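Local structure of beta-1,3-glucosyltransferase (Paecilomyces sp. J18, 5JVV) at residues A[15-21]-A[33-37]; A[52-57]-A[287-292]; A[72-77]-A[240-245]. The protein belongs to the carbohydrate-active enzymes and folds as a beta-sandwich, probably the jelly roll of family GH16. Residues are numbered along the deposited sequence.

Interaction 1: A[15-21]-A[33-37]; sequences LDAFSFF and YVSRE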
loop_
_atom_site.group_PDB
_atom_site.type_symbol
_atom_site.label_atom_id
_atom_site.label_comp_id
_atom_site.label_asym_id
_atom_site.label_seq_id
_atom_site.Cartn_x
_atom_site.Cartn_y
_atom_site.Cartn_z
ATOM N N LEU A 15 -16.323 0.666 -3.434
ATOM C CA LEU A 15 -15.974 0.932 -4.827
ATOM C C LEU A 15 -16.472 2.307 -5.302
ATOM O O LEU A 15 -15.765 3.017 -6.029
ATOM C CB LEU A 15 -16.512 -0.178 -5.733
ATOM C CG LEU A 15 -15.863 -1.549 -5.558
ATOM C CD1 LEU A 15 -16.604 -2.599 -6.372
ATOM C CD2 LEU A 15 -14.381 -1.503 -5.950
ATOM N N ASP A 16 -17.680 2.680 -4.895
ATOM C CA ASP A 16 -18.246 3.968 -5.293
ATOM C C ASP A 16 -17.490 5.156 -4.703
ATOM O O ASP A 16 -17.638 6.278 -5.179
ATOM C CB ASP A 16 -19.719 4.061 -4.878
ATOM C CG ASP A 16 -20.623 3.169 -5.703
ATOM O OD1 ASP A 16 -20.210 2.727 -6.794
ATOM O OD2 ASP A 16 -21.766 2.925 -5.267
ATOM N N ALA A 17 -16.686 4.912 -3.669
ATOM C CA ALA A 17 -15.971 5.987 -2.974
ATOM C C ALA A 17 -14.572 6.233 -3.525
ATOM O O ALA A 17 -13.815 7.030 -2.971
ATOM C CB ALA A 17 -15.906 5.691 -1.481
ATOM N N PHE A 18 -14.233 5.551 -4.615
ATOM C CA PHE A 18 -12.926 5.719 -5.244
ATOM C C PHE A 18 -13.085 6.013 -6.724
ATOM O O PHE A 18 -14.030 5.545 -7.357
ATOM C CB PHE A 18 -12.070 4.451 -5.071
ATOM C CG PHE A 18 -11.577 4.238 -3.666
ATOM C CD1 PHE A 18 -10.289 4.616 -3.315
ATOM C CD2 PHE A 18 -12.395 3.666 -2.698
ATOM C CE1 PHE A 18 -9.819 4.434 -2.022
ATOM C CE2 PHE A 18 -11.935 3.479 -1.407
ATOM C CZ PHE A 18 -10.645 3.862 -1.067
ATOM N N SER A 19 -12.171 6.799 -7.273
ATOM C CA SER A 19 -12.072 6.927 -8.719
ATOM C C SER A 19 -11.025 5.935 -9.183
ATOM O O SER A 19 -10.118 5.580 -8.423
ATOM C CB SER A 19 -11.666 8.345 -9.113
ATOM O OG SER A 19 -10.411 8.698 -8.560
ATOM N N PHE A 20 -11.150 5.479 -10.425
ATOM C CA PHE A 20 -10.195 4.538 -10.984
ATOM C C PHE A 20 -9.198 5.275 -11.873
ATOM O O PHE A 20 -9.564 5.825 -12.917
ATOM C CB PHE A 20 -10.910 3.443 -11.777
ATOM C CG PHE A 20 -11.524 2.364 -10.913
ATOM C CD1 PHE A 20 -11.214 1.029 -11.136
ATOM C CD2 PHE A 20 -12.400 2.685 -9.883
ATOM C CE1 PHE A 20 -11.781 0.027 -10.349
ATOM C CE2 PHE A 20 -12.969 1.688 -9.091
ATOM C CZ PHE A 20 -12.655 0.363 -9.324
ATOM N N PHE A 21 -7.940 5.290 -11.452
ATOM C CA PHE A 21 -6.876 5.926 -12.231
ATOM C C PHE A 21 -6.573 5.035 -13.418
ATOM O O PHE A 21 -6.287 3.852 -13.244
ATOM C CB PHE A 21 -5.625 6.094 -11.359
ATOM C CG PHE A 21 -4.445 6.707 -12.083
ATOM C CD1 PHE A 21 -4.266 8.084 -12.101
ATOM C CD2 PHE A 21 -3.507 5.903 -12.721
ATOM C CE1 PHE A 21 -3.174 8.652 -12.755
ATOM C CE2 PHE A 21 -2.415 6.463 -13.377
ATOM C CZ PHE A 21 -2.252 7.838 -13.392
ATOM N N TYR A 33 -3.320 0.202 -16.258
ATOM C CA TYR A 33 -4.386 0.567 -15.341
ATOM C C TYR A 33 -5.668 0.786 -16.140
ATOM O O TYR A 33 -5.667 1.520 -17.137
ATOM C CB TYR A 33 -4.003 1.831 -14.597
ATOM C CG TYR A 33 -3.067 1.622 -13.425
ATOM C CD1 TYR A 33 -3.212 0.537 -12.562
ATOM C CD2 TYR A 33 -2.047 2.528 -13.169
ATOM C CE1 TYR A 33 -2.359 0.376 -11.469
ATOM C CE2 TYR A 33 -1.192 2.368 -12.090
ATOM C CZ TYR A 33 -1.357 1.292 -11.245
ATOM O OH TYR A 33 -0.516 1.148 -10.160
ATOM N N VAL A 34 -6.756 0.157 -15.708
ATOM C CA VAL A 34 -8.018 0.209 -16.460
ATOM C C VAL A 34 -9.183 0.787 -15.651
ATOM O O VAL A 34 -9.139 0.849 -14.421
ATOM C CB VAL A 34 -8.413 -1.165 -17.018
ATOM C CG1 VAL A 34 -7.343 -1.664 -17.985
ATOM C CG2 VAL A 34 -8.632 -2.166 -15.884
ATOM N N SER A 35 -10.227 1.212 -16.361
ATOM C CA SER A 35 -11.404 1.804 -15.735
ATOM C C SER A 35 -12.176 0.748 -14.973
ATOM O O SER A 35 -11.954 -0.454 -15.163
ATOM C CB SER A 35 -12.314 2.432 -16.783
ATOM O OG SER A 35 -12.870 1.428 -17.621
ATOM N N ARG A 36 -13.081 1.191 -14.106
ATOM C CA ARG A 36 -13.881 0.258 -13.318
ATOM C C ARG A 36 -14.721 -0.699 -14.167
ATOM O O ARG A 36 -14.743 -1.900 -13.895
ATOM C CB ARG A 36 -14.759 1.002 -12.309
ATOM C CG ARG A 36 -15.690 0.092 -11.517
ATOM C CD ARG A 36 -16.349 0.852 -10.387
ATOM N NE ARG A 36 -17.398 0.064 -9.746
ATOM C CZ ARG A 36 -18.209 0.535 -8.805
ATOM N NH1 ARG A 36 -19.145 -0.248 -8.281
ATOM N NH2 ARG A 36 -18.092 1.794 -8.402
ATOM N N GLU A 37 -15.401 -0.195 -15.195
ATOM C CA GLU A 37 -16.233 -1.083 -16.014
ATOM C C GLU A 37 -15.399 -2.127 -16.766
ATOM O O GLU A 37 -15.842 -3.269 -16.938
ATOM C CB GLU A 37 -17.158 -0.299 -16.958
ATOM C CG GLU A 37 -16.457 0.421 -18.089
ATOM C CD GLU A 37 -15.913 1.791 -17.710
ATOM O OE1 GLU A 37 -16.122 2.252 -16.556
ATOM O OE2 GLU A 37 -15.259 2.409 -18.585
HETATM O O HOH W 1 -16.010 3.972 -8.768
HETATM O O HOH W 2 -7.656 1.726 -12.220
#
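At an edge of the beta-sandwich, a helix-turn-strand segment (15-21) meets residues 33-37, where a strand end gives way to helix 36-41. The charged interaction is a salt bridge: Arg-36, with its side chain fully extended, donates from NH2 to Asp-16 OD1 at 2.8 Å, while its NE pairs with Glu-40. A long, flexible arginine suits this place because it can span the gap to the helix end and still offer its alkyl stem for packing. Leu-15 covers one face of the guanidinium, CB lying 3.6 Å from Arg-36 CZ, and Phe-20 receives the stem as a CH-pi contact, with Arg-36 CB 3.5 Å from the centroid of the Phe-20 ring and almost exactly on its normal. Farther along, Phe-21 and Tyr-33 touch through CD2 of each ring at 3.7 Å; Phe-21 also makes a cation-pi contact with Arg-74 of strand 70-77, which runs beside strand 18-20. Ser-35, at the N-cap of helix 36-41, has a small hydroxyl that reaches Val-38 N in a weak bond and donates to Glu-37 OE2 (2.8 Å from Ser-35 OG). Two waters bridge the segments: one accepts from Arg-36 NH2 at 3.0 Å and lies 2.9 Å from Phe-18 O, and a second sits 2.7 Å from Phe-21 O and 2.8 Å from Val-34 O.

Interaction 2: A[52-57]-A[287-292]; sequences SVYLGV and AYWEIN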
loop_
_atom_site.group_PDB
_atom_site.type_symbol
_atom_site.label_atom_id
_atom_site.label_comp_id
_atom_site.label_asym_id
_atom_site.label_seq_id
_atom_site.Cartn_x
_atom_site.Cartn_y
_atom_site.Cartn_z
ATOM N N SER A 52 -16.595 -8.678 0.880
ATOM C CA SER A 52 -15.337 -7.960 0.714
ATOM C C SER A 52 -15.171 -7.496 -0.726
ATOM O O SER A 52 -15.908 -7.930 -1.617
ATOM C CB SER A 52 -14.173 -8.868 1.081
ATOM O OG SER A 52 -14.190 -10.007 0.242
ATOM N N VAL A 53 -14.204 -6.614 -0.944
ATOM C CA VAL A 53 -13.883 -6.128 -2.275
ATOM C C VAL A 53 -12.577 -6.754 -2.769
ATOM O O VAL A 53 -11.555 -6.721 -2.079
ATOM C CB VAL A 53 -13.773 -4.587 -2.286
ATOM C CG1 VAL A 53 -13.197 -4.100 -3.615
ATOM C CG2 VAL A 53 -15.137 -3.962 -2.033
ATOM N N TYR A 54 -12.630 -7.325 -3.965
ATOM C CA TYR A 54 -11.478 -7.923 -4.620
ATOM C C TYR A 54 -10.942 -6.951 -5.669
ATOM O O TYR A 54 -11.697 -6.483 -6.532
ATOM C CB TYR A 54 -11.906 -9.242 -5.284
ATOM C CG TYR A 54 -10.896 -9.893 -6.217
ATOM C CD1 TYR A 54 -10.127 -10.975 -5.790
ATOM C CD2 TYR A 54 -10.742 -9.462 -7.529
ATOM C CE1 TYR A 54 -9.213 -11.583 -6.632
ATOM C CE2 TYR A 54 -9.829 -10.067 -8.382
ATOM C CZ TYR A 54 -9.068 -11.130 -7.925
ATOM O OH TYR A 54 -8.156 -11.739 -8.765
ATOM N N LEU A 55 -9.652 -6.641 -5.579
ATOM C CA LEU A 55 -8.942 -5.875 -6.611
ATOM C C LEU A 55 -7.759 -6.717 -7.069
ATOM O O LEU A 55 -6.787 -6.875 -6.337
ATOM C CB LEU A 55 -8.424 -4.550 -6.054
ATOM C CG LEU A 55 -9.351 -3.692 -5.194
ATOM C CD1 LEU A 55 -8.560 -2.529 -4.606
ATOM C CD2 LEU A 55 -10.558 -3.198 -6.015
ATOM N N GLY A 56 -7.839 -7.253 -8.278
ATOM C CA GLY A 56 -6.825 -8.161 -8.774
ATOM C C GLY A 56 -6.231 -7.704 -10.088
ATOM O O GLY A 56 -6.435 -6.562 -10.514
ATOM N N VAL A 57 -5.496 -8.601 -10.726
ATOM C CA VAL A 57 -4.807 -8.287 -11.973
ATOM C C VAL A 57 -5.112 -9.356 -13.016
ATOM O O VAL A 57 -5.698 -10.395 -12.710
ATOM C CB VAL A 57 -3.272 -8.174 -11.765
ATOM C CG1 VAL A 57 -2.946 -7.147 -10.681
ATOM C CG2 VAL A 57 -2.658 -9.537 -11.421
ATOM N N ALA A 287 -1.770 -12.055 -6.816
ATOM C CA ALA A 287 -1.499 -10.624 -6.787
ATOM C C ALA A 287 -2.805 -9.845 -6.727
ATOM O O ALA A 287 -3.146 -9.120 -7.659
ATOM C CB ALA A 287 -0.666 -10.211 -8.012
ATOM N N TYR A 288 -3.535 -9.994 -5.622
ATOM C CA TYR A 288 -4.797 -9.281 -5.437
ATOM C C TYR A 288 -4.982 -8.761 -4.031
ATOM O O TYR A 288 -4.436 -9.310 -3.078
ATOM C CB TYR A 288 -5.999 -10.158 -5.816
ATOM C CG TYR A 288 -6.293 -11.332 -4.898
ATOM C CD1 TYR A 288 -7.140 -11.194 -3.802
ATOM C CD2 TYR A 288 -5.773 -12.592 -5.169
ATOM C CE1 TYR A 288 -7.434 -12.276 -2.985
ATOM C CE2 TYR A 288 -6.058 -13.679 -4.363
ATOM C CZ TYR A 288 -6.890 -13.510 -3.268
ATOM O OH TYR A 288 -7.188 -14.584 -2.455
ATOM N N TRP A 289 -5.742 -7.678 -3.924
ATOM C CA TRP A 289 -6.225 -7.187 -2.637
ATOM C C TRP A 289 -7.606 -7.765 -2.379
ATOM O O TRP A 289 -8.433 -7.855 -3.293
ATOM C CB TRP A 289 -6.367 -5.662 -2.665
ATOM C CG TRP A 289 -5.106 -4.914 -2.855
ATOM C CD1 TRP A 289 -4.544 -4.539 -4.040
ATOM C CD2 TRP A 289 -4.257 -4.394 -1.826
ATOM N NE1 TRP A 289 -3.385 -3.838 -3.817
ATOM C CE2 TRP A 289 -3.190 -3.727 -2.462
ATOM C CE3 TRP A 289 -4.291 -4.434 -0.426
ATOM C CZ2 TRP A 289 -2.162 -3.120 -1.752
ATOM C CZ3 TRP A 289 -3.261 -3.818 0.281
ATOM C CH2 TRP A 289 -2.215 -3.172 -0.386
ATOM N N GLU A 290 -7.869 -8.145 -1.131
ATOM C CA GLU A 290 -9.241 -8.414 -0.711
ATOM C C GLU A 290 -9.449 -7.566 0.519
ATOM O O GLU A 290 -8.840 -7.800 1.566
ATOM C CB GLU A 290 -9.505 -9.890 -0.413
ATOM C CG GLU A 290 -10.976 -10.127 -0.073
ATOM C CD GLU A 290 -11.372 -11.590 -0.005
ATOM O OE1 GLU A 290 -10.575 -12.460 -0.416
ATOM O OE2 GLU A 290 -12.497 -11.865 0.466
ATOM N N ILE A 291 -10.288 -6.553 0.377
ATOM C CA ILE A 291 -10.465 -5.567 1.431
ATOM C C ILE A 291 -11.827 -5.760 2.081
ATOM O O ILE A 291 -12.860 -5.695 1.413
ATOM C CB ILE A 291 -10.339 -4.137 0.862
ATOM C CG1 ILE A 291 -8.936 -3.929 0.281
ATOM C CG2 ILE A 291 -10.648 -3.092 1.938
ATOM C CD1 ILE A 291 -8.853 -2.852 -0.798
ATOM N N ASN A 292 -11.833 -6.021 3.384
ATOM C CA ASN A 292 -13.091 -6.166 4.120
ATOM C C ASN A 292 -13.791 -4.833 4.330
ATOM O O ASN A 292 -14.981 -4.690 4.034
ATOM C CB ASN A 292 -12.853 -6.835 5.473
ATOM C CG ASN A 292 -12.754 -8.330 5.362
ATOM O OD1 ASN A 292 -13.457 -8.952 4.558
ATOM N ND2 ASN A 292 -11.882 -8.926 6.164
HETATM O O HOH W 3 -5.056 -11.377 -9.412
HETATM O O HOH W 4 -3.753 -6.313 -7.066
#
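Tyr-54 places CE1 over one face of the Tyr-288 ring, 3.4 Å from Tyr-288 CG, although the two rings are slid so far apart that they barely overlap. Gly-56 makes room for this: a CB there would collide with Tyr-54 OH. Antiparallel pairing holds the backbones together, Val-53 with Ile-291 and Leu-55 with Trp-289 being hydrogen-bonded pairs (Val-53 N to Ile-291 O 2.9 Å, Trp-289 N to Leu-55 O 2.7 Å) and Tyr-54 with Glu-290 the non-hydrogen-bonded pair between them. Alternation sorts the side chains. Tyr-54 and Glu-290 share the more polar face, where Ser-52 OG donates to Glu-290 OE2 at 2.5 Å, a short bond from a hydroxyl small enough to lie beside the strand. Val-53, Leu-55, Trp-289 and Ile-291 turn to the buried face, and Leu-55 CD1 meets Ile-291 CD1 at 3.8 Å. Beyond the pairing, a water donates to Leu-55 O and Ala-287 O. As in a jelly-roll sandwich, this apolar face packs against the second sheet, on Leu-75 and Phe-243 of strands 70-77 and 240-247, and against Phe-14 of helix 11-16, while strand 45-47 flanks strand 53-55 on the side away from strand 289-297.

Interaction 3: A[72-77]-A[240-245]; sequences SVRLES and KLVFDT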
loop_
_atom_site.group_PDB
_atom_site.type_symbol
_atom_site.label_atom_id
_atom_site.label_comp_id
_atom_site.label_asym_id
_atom_site.label_seq_id
_atom_site.Cartn_x
_atom_site.Cartn_y
_atom_site.Cartn_z
ATOM N N SER A 72 -4.291 -4.011 -14.302
ATOM C CA SER A 72 -4.454 -3.864 -12.870
ATOM C C SER A 72 -5.341 -2.644 -12.654
ATOM O O SER A 72 -5.850 -2.051 -13.620
ATOM C CB SER A 72 -3.081 -3.678 -12.208
ATOM O OG SER A 72 -3.165 -3.689 -10.784
ATOM N N VAL A 73 -5.530 -2.275 -11.395
ATOM C CA VAL A 73 -6.295 -1.082 -11.053
ATOM C C VAL A 73 -5.588 -0.240 -9.993
ATOM O O VAL A 73 -4.717 -0.725 -9.239
ATOM C CB VAL A 73 -7.728 -1.419 -10.578
ATOM C CG1 VAL A 73 -8.536 -2.042 -11.720
ATOM C CG2 VAL A 73 -7.700 -2.340 -9.346
ATOM N N ARG A 74 -5.949 1.039 -9.964
ATOM C CA ARG A 74 -5.423 1.974 -8.989
ATOM C C ARG A 74 -6.600 2.838 -8.563
ATOM O O ARG A 74 -7.146 3.613 -9.361
ATOM C CB ARG A 74 -4.277 2.806 -9.595
ATOM C CG ARG A 74 -3.892 4.022 -8.772
ATOM C CD ARG A 74 -2.550 4.609 -9.205
ATOM N NE ARG A 74 -2.398 5.996 -8.753
ATOM C CZ ARG A 74 -1.237 6.643 -8.663
ATOM N NH1 ARG A 74 -0.103 6.022 -8.944
ATOM N NH2 ARG A 74 -1.211 7.908 -8.263
ATOM N N LEU A 75 -7.020 2.657 -7.317
ATOM C CA LEU A 75 -8.184 3.345 -6.771
ATOM C C LEU A 75 -7.724 4.511 -5.904
ATOM O O LEU A 75 -6.877 4.337 -5.038
ATOM C CB LEU A 75 -9.012 2.374 -5.930
ATOM C CG LEU A 75 -9.990 1.472 -6.688
ATOM C CD1 LEU A 75 -9.265 0.561 -7.667
ATOM C CD2 LEU A 75 -10.842 0.653 -5.719
ATOM N N GLU A 76 -8.281 5.694 -6.154
ATOM C CA GLU A 76 -7.933 6.901 -5.413
ATOM C C GLU A 76 -9.214 7.469 -4.813
ATOM O O GLU A 76 -10.182 7.693 -5.532
ATOM C CB GLU A 76 -7.258 7.927 -6.332
ATOM C CG GLU A 76 -6.001 7.394 -7.011
ATOM C CD GLU A 76 -5.357 8.387 -7.951
ATOM O OE1 GLU A 76 -5.971 9.441 -8.224
ATOM O OE2 GLU A 76 -4.233 8.112 -8.419
ATOM N N SER A 77 -9.236 7.690 -3.504
ATOM C CA SER A 77 -10.485 8.082 -2.862
ATOM C C SER A 77 -10.992 9.421 -3.389
ATOM O O SER A 77 -10.211 10.314 -3.694
ATOM C CB SER A 77 -10.345 8.123 -1.337
ATOM O OG SER A 77 -9.445 9.140 -0.928
ATOM N N LYS A 240 -5.634 11.932 -0.505
ATOM C CA LYS A 240 -6.448 10.849 -1.046
ATOM C C LYS A 240 -5.829 9.530 -0.618
ATOM O O LYS A 240 -4.602 9.402 -0.610
ATOM C CB LYS A 240 -6.459 10.910 -2.568
ATOM C CG LYS A 240 -7.192 12.107 -3.134
ATOM C CD LYS A 240 -7.120 12.110 -4.650
ATOM C CE LYS A 240 -5.684 12.243 -5.134
ATOM N NZ LYS A 240 -5.612 12.715 -6.557
ATOM N N LEU A 241 -6.672 8.559 -0.277
ATOM C CA LEU A 241 -6.216 7.193 -0.016
ATOM C C LEU A 241 -6.139 6.424 -1.330
ATOM O O LEU A 241 -7.024 6.548 -2.182
ATOM C CB LEU A 241 -7.177 6.485 0.937
ATOM C CG LEU A 241 -7.321 7.119 2.323
ATOM C CD1 LEU A 241 -8.399 6.424 3.152
ATOM C CD2 LEU A 241 -5.995 7.074 3.042
ATOM N N VAL A 242 -5.088 5.623 -1.489
ATOM C CA VAL A 242 -4.851 4.919 -2.747
ATOM C C VAL A 242 -4.519 3.456 -2.500
ATOM O O VAL A 242 -3.703 3.133 -1.634
ATOM C CB VAL A 242 -3.673 5.544 -3.538
ATOM C CG1 VAL A 242 -3.518 4.863 -4.902
ATOM C CG2 VAL A 242 -3.866 7.053 -3.714
ATOM N N PHE A 243 -5.172 2.575 -3.253
ATOM C CA PHE A 243 -4.781 1.175 -3.314
ATOM C C PHE A 243 -4.386 0.916 -4.751
ATOM O O PHE A 243 -5.138 1.241 -5.670
ATOM C CB PHE A 243 -5.938 0.220 -2.975
ATOM C CG PHE A 243 -6.318 0.174 -1.518
ATOM C CD1 PHE A 243 -5.716 -0.738 -0.650
ATOM C CD2 PHE A 243 -7.302 1.021 -1.013
ATOM C CE1 PHE A 243 -6.078 -0.790 0.693
ATOM C CE2 PHE A 243 -7.670 0.972 0.325
ATOM C CZ PHE A 243 -7.054 0.067 1.181
ATOM N N ASP A 244 -3.219 0.322 -4.965
ATOM C CA ASP A 244 -2.861 -0.065 -6.319
ATOM C C ASP A 244 -1.961 -1.284 -6.312
ATOM O O ASP A 244 -1.441 -1.678 -5.263
ATOM C CB ASP A 244 -2.224 1.113 -7.087
ATOM C CG ASP A 244 -0.802 1.405 -6.653
ATOM O OD1 ASP A 244 -0.519 2.554 -6.240
ATOM O OD2 ASP A 244 0.053 0.497 -6.747
ATOM N N THR A 245 -1.805 -1.894 -7.482
ATOM C CA THR A 245 -0.729 -2.843 -7.724
ATOM C C THR A 245 -0.139 -2.500 -9.084
ATOM O O THR A 245 -0.841 -2.544 -10.098
ATOM C CB THR A 245 -1.219 -4.296 -7.738
ATOM O OG1 THR A 245 -1.880 -4.582 -6.498
ATOM C CG2 THR A 245 -0.046 -5.267 -7.916
HETATM O O HOH W 5 -7.848 11.299 -7.981
#
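Leu-75 and Phe-243 satisfy each other's backbone completely: Leu-75 N donates to Phe-243 O at 2.9 Å, and Phe-243 N to Leu-75 O at 3.0 Å. Next along, Ser-77 N donates to Leu-241 O at 2.8 Å, but the return bond goes to a side chain, Leu-241 N to Ser-77 OG at 2.9 Å. Serine suits this spot because its hydroxyl can accept here while also bonding to Asp-79 O. At the other end a serine hydroxyl acts as donor instead, Ser-72 OG to Thr-245 O at 2.7 Å. These residues join strands 70-77 and 240-247, antiparallel neighbours in one sheet of the sandwich, whose Leu-75 and Phe-243 face inward; the Phe-243 ring meets Trp-289 of the opposing sheet edge-to-face. Arg-74, Glu-76 and Lys-240 form a salt-bridge network on the other face. Glu-76 OE2 accepts from Arg-74 NE (2.8 Å) and NH2 (3.0 Å). Glu-76 OE1 accepts from a water 2.7 Å away, which in turn accepts from Lys-240 NZ at 3.0 Å; the direct Glu-76 OE1 to Lys-240 NZ salt bridge is long, 3.7 Å. Asp-244 OD1 takes a hydrogen bond from Trp-105 NE1, and the backbone O of Asp-244 one from Trp-289 NE1.

Interaction 1 closes first along the chain, after which interaction 2 encloses interaction 3: strands 53-55 and 70-77 follow one another, and strands 240-247 and 289-297 return later to pair with them in reverse order. Interactions 1 and 3 have centres about 8 Å apart and share a sheet, since strand 18-20 borders strand 70-77, with Ser-19 N 2.8 Å from Glu-76 O. Interaction 2 belongs to the facing sheet, its centre about 11 Å from interaction 3 and 13 Å from interaction 1. Trp-289 NE1, 3.2 Å from Asp-244 O, joins the layers; Leu-15 packs helix 11-16 on strand 53-55. Interactions 2 and 3 thus each pair sequence-distant strands, one in each sheet, and their apolar faces meet in the core.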